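Local coordinates for protein fructose-bisphosphate aldolase (Plasmodium falciparum, PDB 4TR9) that belongs to the aldolase family of TIM-barrel enzymes and assembles from four chains, at residues G164-L169 with Q214-C219; V208-T213 with G257-R262; N292-L297 with W302-S307. All coordinates share one frame; numbering follows the deposited sequence.

Contact 1: residues G164-L169 with Q214-C219; sequences GKPTDL and QKVLSC
Lys-215 reaches across to Asp-168 from helix 206-226, and it is a methylene that makes the approach: CE lies 3.9 Å from Asp-168 OD1, and the two side chains cross at about a right angle. The lysine runs fully extended as far as CE and bends only at its last torsion (chi4 63°), which leaves NZ 4.3 Å from OD1. The charges probably attract each other, but this is beyond salt-bridge range. The other carboxylate oxygen, OD2, is bonded to the amide ND2 of Asn-9 of the third subunit, while Lys-215 NZ has a long, weak ion pair with OD2 of Asp-168 of the fourth. In this TIM barrel, helices 168-187 and 206-226 are consecutive on the outside of the barrel, joined through strand 191-198, and residues 164-167 lead into the first of them, with Thr-167 as its N-cap. Next along, Val-216 meets this lead-in with CG2, 4.4 Å from CG of Pro-166. A cis peptide bond precedes Pro-166, whose CB points toward helix 206-226; at this distance the apolar touch is loose. One turn further, Cys-219 continues the helix pairing by packing on Ile-171, His-172 and Ala-175.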
# COMPACT_ATOMS: atom_id res chain seq x y z
N GLY A 164 3.17 -20.82 -1.11
CA GLY A 164 3.33 -19.38 -1.21
C GLY A 164 3.44 -18.68 0.13
O GLY A 164 3.13 -17.49 0.25
N LYS A 165 3.88 -19.41 1.15
CA LYS A 165 4.05 -18.85 2.48
C LYS A 165 5.43 -18.20 2.62
O LYS A 165 6.43 -18.75 2.16
CB LYS A 165 3.86 -19.92 3.55
CG LYS A 165 2.47 -20.51 3.61
CD LYS A 165 2.35 -21.52 4.74
CE LYS A 165 0.96 -22.13 4.80
NZ LYS A 165 0.83 -23.10 5.92
N PRO A 166 5.49 -17.03 3.28
CA PRO A 166 4.35 -16.31 3.85
C PRO A 166 3.59 -15.48 2.81
O PRO A 166 4.21 -14.80 1.99
CB PRO A 166 4.99 -15.41 4.90
CG PRO A 166 6.34 -15.12 4.34
CD PRO A 166 6.77 -16.36 3.60
N THR A 167 2.26 -15.53 2.86
CA THR A 167 1.43 -14.75 1.96
C THR A 167 1.42 -13.28 2.36
O THR A 167 1.82 -12.94 3.47
CB THR A 167 -0.02 -15.28 1.93
OG1 THR A 167 -0.61 -15.12 3.23
CG2 THR A 167 -0.04 -16.75 1.54
N ASP A 168 0.94 -12.43 1.46
CA ASP A 168 0.89 -10.99 1.72
C ASP A 168 0.03 -10.65 2.92
O ASP A 168 0.35 -9.74 3.69
CB ASP A 168 0.37 -10.25 0.48
CG ASP A 168 1.31 -10.35 -0.70
OD1 ASP A 168 2.53 -10.46 -0.49
OD2 ASP A 168 0.81 -10.33 -1.85
N LEU A 169 -1.07 -11.38 3.09
CA LEU A 169 -1.95 -11.19 4.23
C LEU A 169 -1.22 -11.51 5.53
O LEU A 169 -1.36 -10.80 6.53
CB LEU A 169 -3.21 -12.05 4.10
CG LEU A 169 -4.21 -11.99 5.25
CD1 LEU A 169 -4.61 -10.55 5.55
CD2 LEU A 169 -5.43 -12.84 4.94
N GLN A 214 14.13 -10.48 3.69
CA GLN A 214 14.28 -9.14 3.13
C GLN A 214 12.92 -8.54 2.80
O GLN A 214 12.69 -7.35 3.01
CB GLN A 214 15.16 -9.18 1.88
CG GLN A 214 15.31 -7.84 1.18
CD GLN A 214 16.25 -7.91 -0.01
OE1 GLN A 214 17.04 -8.84 -0.14
NE2 GLN A 214 16.17 -6.92 -0.89
N LYS A 215 12.01 -9.37 2.29
CA LYS A 215 10.67 -8.91 1.94
C LYS A 215 9.85 -8.59 3.18
O LYS A 215 9.13 -7.59 3.21
CB LYS A 215 9.95 -9.98 1.10
CG LYS A 215 8.55 -9.59 0.66
CD LYS A 215 7.86 -10.74 -0.05
CE LYS A 215 6.46 -10.34 -0.51
NZ LYS A 215 6.50 -9.24 -1.52
N VAL A 216 9.95 -9.44 4.19
CA VAL A 216 9.22 -9.24 5.44
C VAL A 216 9.70 -8.00 6.18
O VAL A 216 8.89 -7.16 6.59
CB VAL A 216 9.34 -10.47 6.36
CG1 VAL A 216 8.73 -10.17 7.73
CG2 VAL A 216 8.67 -11.68 5.74
N LEU A 217 11.01 -7.87 6.33
CA LEU A 217 11.59 -6.73 7.04
C LEU A 217 11.25 -5.41 6.36
O LEU A 217 11.08 -4.39 7.03
CB LEU A 217 13.11 -6.89 7.14
CG LEU A 217 13.61 -7.94 8.13
CD1 LEU A 217 15.12 -7.91 8.25
CD2 LEU A 217 12.95 -7.75 9.50
N SER A 218 11.15 -5.42 5.03
CA SER A 218 10.78 -4.23 4.28
C SER A 218 9.37 -3.78 4.64
O SER A 218 9.10 -2.59 4.77
CB SER A 218 10.89 -4.49 2.78
OG SER A 218 10.46 -3.36 2.04
N CYS A 219 8.48 -4.75 4.80
CA CYS A 219 7.09 -4.46 5.15
C CYS A 219 6.95 -4.11 6.63
O CYS A 219 6.11 -3.29 7.00
CB CYS A 219 6.19 -5.65 4.80
SG CYS A 219 4.43 -5.36 5.06

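Contact 2: residues V208-T213 with G257-R262; sequences VCAVVT and GFLTVR
Ala-210 meets Arg-262 and Leu-259 with its single methyl group. CB sits 4.0 Å from Arg-262 NH1, at the edge of the guanidinium and close to its plane, and 4.4 Å from Leu-259 CD2. That same CD2 also lies against one face of the guanidinium, 3.3 Å from its plane and offset toward the rim, so methyl groups from two helices bound the flat group at a face and at an edge. The arginine gets there by running extended through chi2 and then turning at chi3 (76°), which folds its end back over Leu-259, one helical turn earlier. The helices concerned, 206-226 and 253-267, are neighbours on the outside of the TIM barrel; the CA atoms of Ala-210 and Leu-259 are 6.4 Å apart, a close approach consistent with the small alanine side chain. Thr-263 and Val-241 also pack on Ala-210. Further out, Thr-260 OG1 is bonded to Val-256 O in its own helix and to Val-241 N in the loop. Within helix 206-226, Thr-213 OG1 donates to Cys-209 O over 2.6 Å, tilted 32° from the carbonyl plane, while Thr-213 N reaches the same oxygen from the opposite face at 2.9 Å.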
# COMPACT_ATOMS: atom_id res chain seq x y z
N VAL A 208 16.54 -18.66 -0.34
CA VAL A 208 15.11 -18.41 -0.23
C VAL A 208 14.80 -17.66 1.05
O VAL A 208 14.01 -16.71 1.05
CB VAL A 208 14.30 -19.73 -0.26
CG1 VAL A 208 12.82 -19.45 -0.04
CG2 VAL A 208 14.52 -20.45 -1.58
N CYS A 209 15.43 -18.08 2.15
CA CYS A 209 15.23 -17.43 3.44
C CYS A 209 15.65 -15.97 3.41
O CYS A 209 15.03 -15.12 4.05
CB CYS A 209 16.01 -18.18 4.53
SG CYS A 209 15.84 -17.46 6.18
N ALA A 210 16.72 -15.67 2.67
CA ALA A 210 17.20 -14.30 2.55
C ALA A 210 16.18 -13.42 1.83
O ALA A 210 15.90 -12.31 2.26
CB ALA A 210 18.53 -14.28 1.81
N VAL A 211 15.64 -13.94 0.73
CA VAL A 211 14.66 -13.20 -0.06
C VAL A 211 13.39 -12.94 0.74
O VAL A 211 12.83 -11.84 0.71
CB VAL A 211 14.30 -13.96 -1.35
CG1 VAL A 211 13.21 -13.22 -2.12
CG2 VAL A 211 15.53 -14.15 -2.22
N VAL A 212 12.94 -13.96 1.47
CA VAL A 212 11.74 -13.84 2.30
C VAL A 212 11.96 -12.87 3.45
O VAL A 212 11.12 -12.00 3.71
CB VAL A 212 11.31 -15.21 2.86
CG1 VAL A 212 10.19 -15.04 3.88
CG2 VAL A 212 10.87 -16.13 1.73
N THR A 213 13.08 -13.02 4.15
CA THR A 213 13.39 -12.15 5.28
C THR A 213 13.51 -10.70 4.84
O THR A 213 13.04 -9.79 5.52
CB THR A 213 14.70 -12.58 5.98
OG1 THR A 213 14.60 -13.95 6.38
CG2 THR A 213 14.96 -11.72 7.20
N GLY A 257 26.40 -16.03 8.12
CA GLY A 257 26.81 -14.68 8.45
C GLY A 257 26.72 -13.70 7.29
O GLY A 257 26.32 -12.55 7.48
N PHE A 258 27.09 -14.15 6.10
CA PHE A 258 27.07 -13.29 4.92
C PHE A 258 25.66 -12.87 4.53
O PHE A 258 25.37 -11.69 4.38
CB PHE A 258 27.74 -14.00 3.74
CG PHE A 258 27.49 -13.33 2.41
CD1 PHE A 258 28.16 -12.16 2.08
CD2 PHE A 258 26.59 -13.86 1.51
CE1 PHE A 258 27.94 -11.54 0.86
CE2 PHE A 258 26.36 -13.24 0.29
CZ PHE A 258 27.03 -12.08 -0.03
N LEU A 259 24.78 -13.86 4.38
CA LEU A 259 23.42 -13.60 3.91
C LEU A 259 22.56 -12.94 4.99
O LEU A 259 21.49 -12.41 4.70
CB LEU A 259 22.78 -14.90 3.44
CG LEU A 259 23.38 -15.46 2.14
CD1 LEU A 259 23.07 -16.94 1.99
CD2 LEU A 259 22.86 -14.68 0.94
N THR A 260 23.03 -12.98 6.24
CA THR A 260 22.33 -12.30 7.32
C THR A 260 22.68 -10.81 7.33
O THR A 260 21.80 -9.96 7.43
CB THR A 260 22.67 -12.91 8.69
OG1 THR A 260 22.24 -14.27 8.73
CG2 THR A 260 21.98 -12.14 9.81
N VAL A 261 23.97 -10.52 7.20
CA VAL A 261 24.45 -9.14 7.15
C VAL A 261 23.90 -8.42 5.92
O VAL A 261 23.46 -7.27 6.00
CB VAL A 261 25.99 -9.07 7.15
CG1 VAL A 261 26.47 -7.66 6.83
CG2 VAL A 261 26.54 -9.52 8.49
N ARG A 262 23.93 -9.10 4.78
CA ARG A 262 23.41 -8.54 3.53
C ARG A 262 21.93 -8.21 3.65
O ARG A 262 21.47 -7.18 3.17
CB ARG A 262 23.65 -9.50 2.37
CG ARG A 262 23.29 -8.91 1.01
CD ARG A 262 23.37 -9.95 -0.09
NE ARG A 262 22.22 -10.85 -0.07
CZ ARG A 262 22.02 -11.82 -0.95
NH1 ARG A 262 20.95 -12.59 -0.86
NH2 ARG A 262 22.88 -12.01 -1.94

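Contact 3: residues N292-L297 with W302-S307; sequences NSINAL and WALTFS
Helix 284-295 and strand 303-308 are the second and third elements of a beta-alpha-beta unit of the TIM barrel, in which the helix connects strand 274-277 to its parallel neighbour, and the contact lies where Ile-294 and Asn-295 of the helix face the returning strand. Leu-304 is the strand residue that meets them, by side chain and backbone alike. Its CD1 presses on Ile-294 CG2 at 3.6 Å, the two side chains crossing at about a right angle. With chi1 at -64°, CG2 stands anti to the isoleucine's backbone N, and the longer branch goes to helix 253-267, CG1 packing on Gly-257 CA and CD1 on Thr-260 CG2. Both residues also rest on strand 274-277, Ile-294 on Phe-277 and Leu-304 on Val-275, so the apolar patch binds all three elements of the unit. Farther along the chain Ser-307 OG makes a weak hydrogen bond to Lys-237 NZ, a residue of the ligand pocket.

Beside this patch the amide of Asn-295 is turned end-on to the Leu-304 backbone. ND2 donates to Leu-304 O over 3.0 Å, with the acceptor in the amide plane and a C=O...N angle of 167°, although the N-H itself is bent to 146°. ND2 also donates to Leu-291 O in its own helix, which helps to fix the amide's rotation. OD1 lies equally near Leu-304 O, an approach of two acceptors without a bond. OD1 instead accepts at 2.9 Å from a water, and that water takes the N-H of Leu-304 N at 2.8 Å.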
# COMPACT_ATOMS: atom_id res chain seq x y z
N ASN A 292 28.89 -15.23 16.08
CA ASN A 292 30.29 -14.84 15.91
C ASN A 292 30.62 -14.59 14.45
O ASN A 292 31.32 -13.64 14.11
CB ASN A 292 31.21 -15.91 16.49
CG ASN A 292 32.68 -15.59 16.28
OD1 ASN A 292 33.28 -14.86 17.07
ND2 ASN A 292 33.26 -16.13 15.22
N SER A 293 30.11 -15.46 13.58
CA SER A 293 30.34 -15.33 12.14
C SER A 293 29.75 -14.04 11.60
O SER A 293 30.29 -13.43 10.68
CB SER A 293 29.75 -16.54 11.40
OG SER A 293 30.32 -17.75 11.87
N ILE A 294 28.63 -13.62 12.18
CA ILE A 294 27.97 -12.38 11.80
C ILE A 294 28.80 -11.17 12.21
O ILE A 294 28.98 -10.23 11.43
CB ILE A 294 26.57 -12.27 12.42
CG1 ILE A 294 25.66 -13.39 11.89
CG2 ILE A 294 25.95 -10.92 12.12
CD1 ILE A 294 24.28 -13.40 12.52
N ASN A 295 29.32 -11.20 13.44
CA ASN A 295 30.10 -10.08 13.96
C ASN A 295 31.55 -10.11 13.50
O ASN A 295 32.29 -9.15 13.71
CB ASN A 295 30.04 -10.06 15.48
CG ASN A 295 28.67 -9.66 16.00
OD1 ASN A 295 28.34 -8.48 16.08
ND2 ASN A 295 27.86 -10.65 16.36
N ALA A 296 31.96 -11.20 12.87
CA ALA A 296 33.31 -11.30 12.34
C ALA A 296 33.45 -10.49 11.05
O ALA A 296 34.55 -10.31 10.54
CB ALA A 296 33.69 -12.76 12.09
N LEU A 297 32.32 -10.01 10.54
CA LEU A 297 32.32 -9.24 9.30
C LEU A 297 32.41 -7.74 9.56
O LEU A 297 31.68 -6.95 8.97
CB LEU A 297 31.06 -9.55 8.49
CG LEU A 297 30.89 -11.00 8.03
CD1 LEU A 297 29.61 -11.18 7.24
CD2 LEU A 297 32.09 -11.44 7.20
N TRP A 302 24.82 -1.03 13.08
CA TRP A 302 24.09 -1.29 14.32
C TRP A 302 24.76 -2.41 15.11
O TRP A 302 25.55 -3.17 14.56
CB TRP A 302 22.63 -1.67 14.02
CG TRP A 302 22.24 -1.59 12.57
CD1 TRP A 302 21.41 -0.67 12.00
CD2 TRP A 302 22.65 -2.48 11.53
NE1 TRP A 302 21.29 -0.93 10.65
CE2 TRP A 302 22.04 -2.03 10.34
CE3 TRP A 302 23.48 -3.60 11.48
CZ2 TRP A 302 22.22 -2.67 9.12
CZ3 TRP A 302 23.67 -4.24 10.26
CH2 TRP A 302 23.04 -3.77 9.10
N ALA A 303 24.44 -2.50 16.39
CA ALA A 303 24.95 -3.58 17.22
C ALA A 303 24.20 -4.87 16.94
O ALA A 303 22.99 -4.95 17.13
CB ALA A 303 24.85 -3.21 18.70
N LEU A 304 24.93 -5.88 16.47
CA LEU A 304 24.32 -7.17 16.17
C LEU A 304 24.61 -8.17 17.29
O LEU A 304 25.55 -8.96 17.21
CB LEU A 304 24.82 -7.71 14.83
CG LEU A 304 24.54 -6.82 13.62
CD1 LEU A 304 24.89 -7.51 12.33
CD2 LEU A 304 23.08 -6.39 13.61
N THR A 305 23.79 -8.12 18.33
CA THR A 305 23.96 -8.99 19.49
C THR A 305 22.87 -10.05 19.55
O THR A 305 22.33 -10.46 18.52
CB THR A 305 23.99 -8.18 20.80
OG1 THR A 305 23.96 -9.07 21.92
CG2 THR A 305 22.79 -7.24 20.87
N PHE A 306 22.54 -10.50 20.75
CA PHE A 306 21.64 -11.64 20.92
C PHE A 306 20.51 -11.38 21.91
O PHE A 306 20.64 -10.59 22.85
CB PHE A 306 22.44 -12.86 21.38
CG PHE A 306 23.16 -12.67 22.68
CD1 PHE A 306 22.57 -13.05 23.88
CD2 PHE A 306 24.43 -12.12 22.72
CE1 PHE A 306 23.23 -12.87 25.08
CE2 PHE A 306 25.10 -11.94 23.91
CZ PHE A 306 24.50 -12.32 25.10
N SER A 307 19.39 -12.06 21.68
CA SER A 307 18.29 -12.12 22.65
C SER A 307 17.94 -13.58 22.88
O SER A 307 16.82 -14.01 22.62
CB SER A 307 17.07 -11.34 22.16
OG SER A 307 16.01 -11.41 23.10
O HOH W 1 27.72 -5.71 16.73

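In the fold
Contacts 1 and 2 share helix 206-226: contact 2 pairs 208-213 with helix 253-267, contact 1 pairs 214-219 with the residues leading into helix 168-187, and they meet where Pro-166 CD packs on Val-212 CG1 at 3.7 Å. Contact 1 lies farthest from the chain's centre, about 20 Å between centres, and its charged pair is shared with other subunits. Contact 2, buried between outer helices, has no bond across it, only a methyl set against a leucine and a guanidinium edge. Contact 3 is the innermost, about 14 Å out; it joins helix to barrel strand and alone has a cross-segment hydrogen bond. Helix 253-267 links it to contact 2, with Val-261 CG2 against Leu-297 CD1 at 3.7 Å.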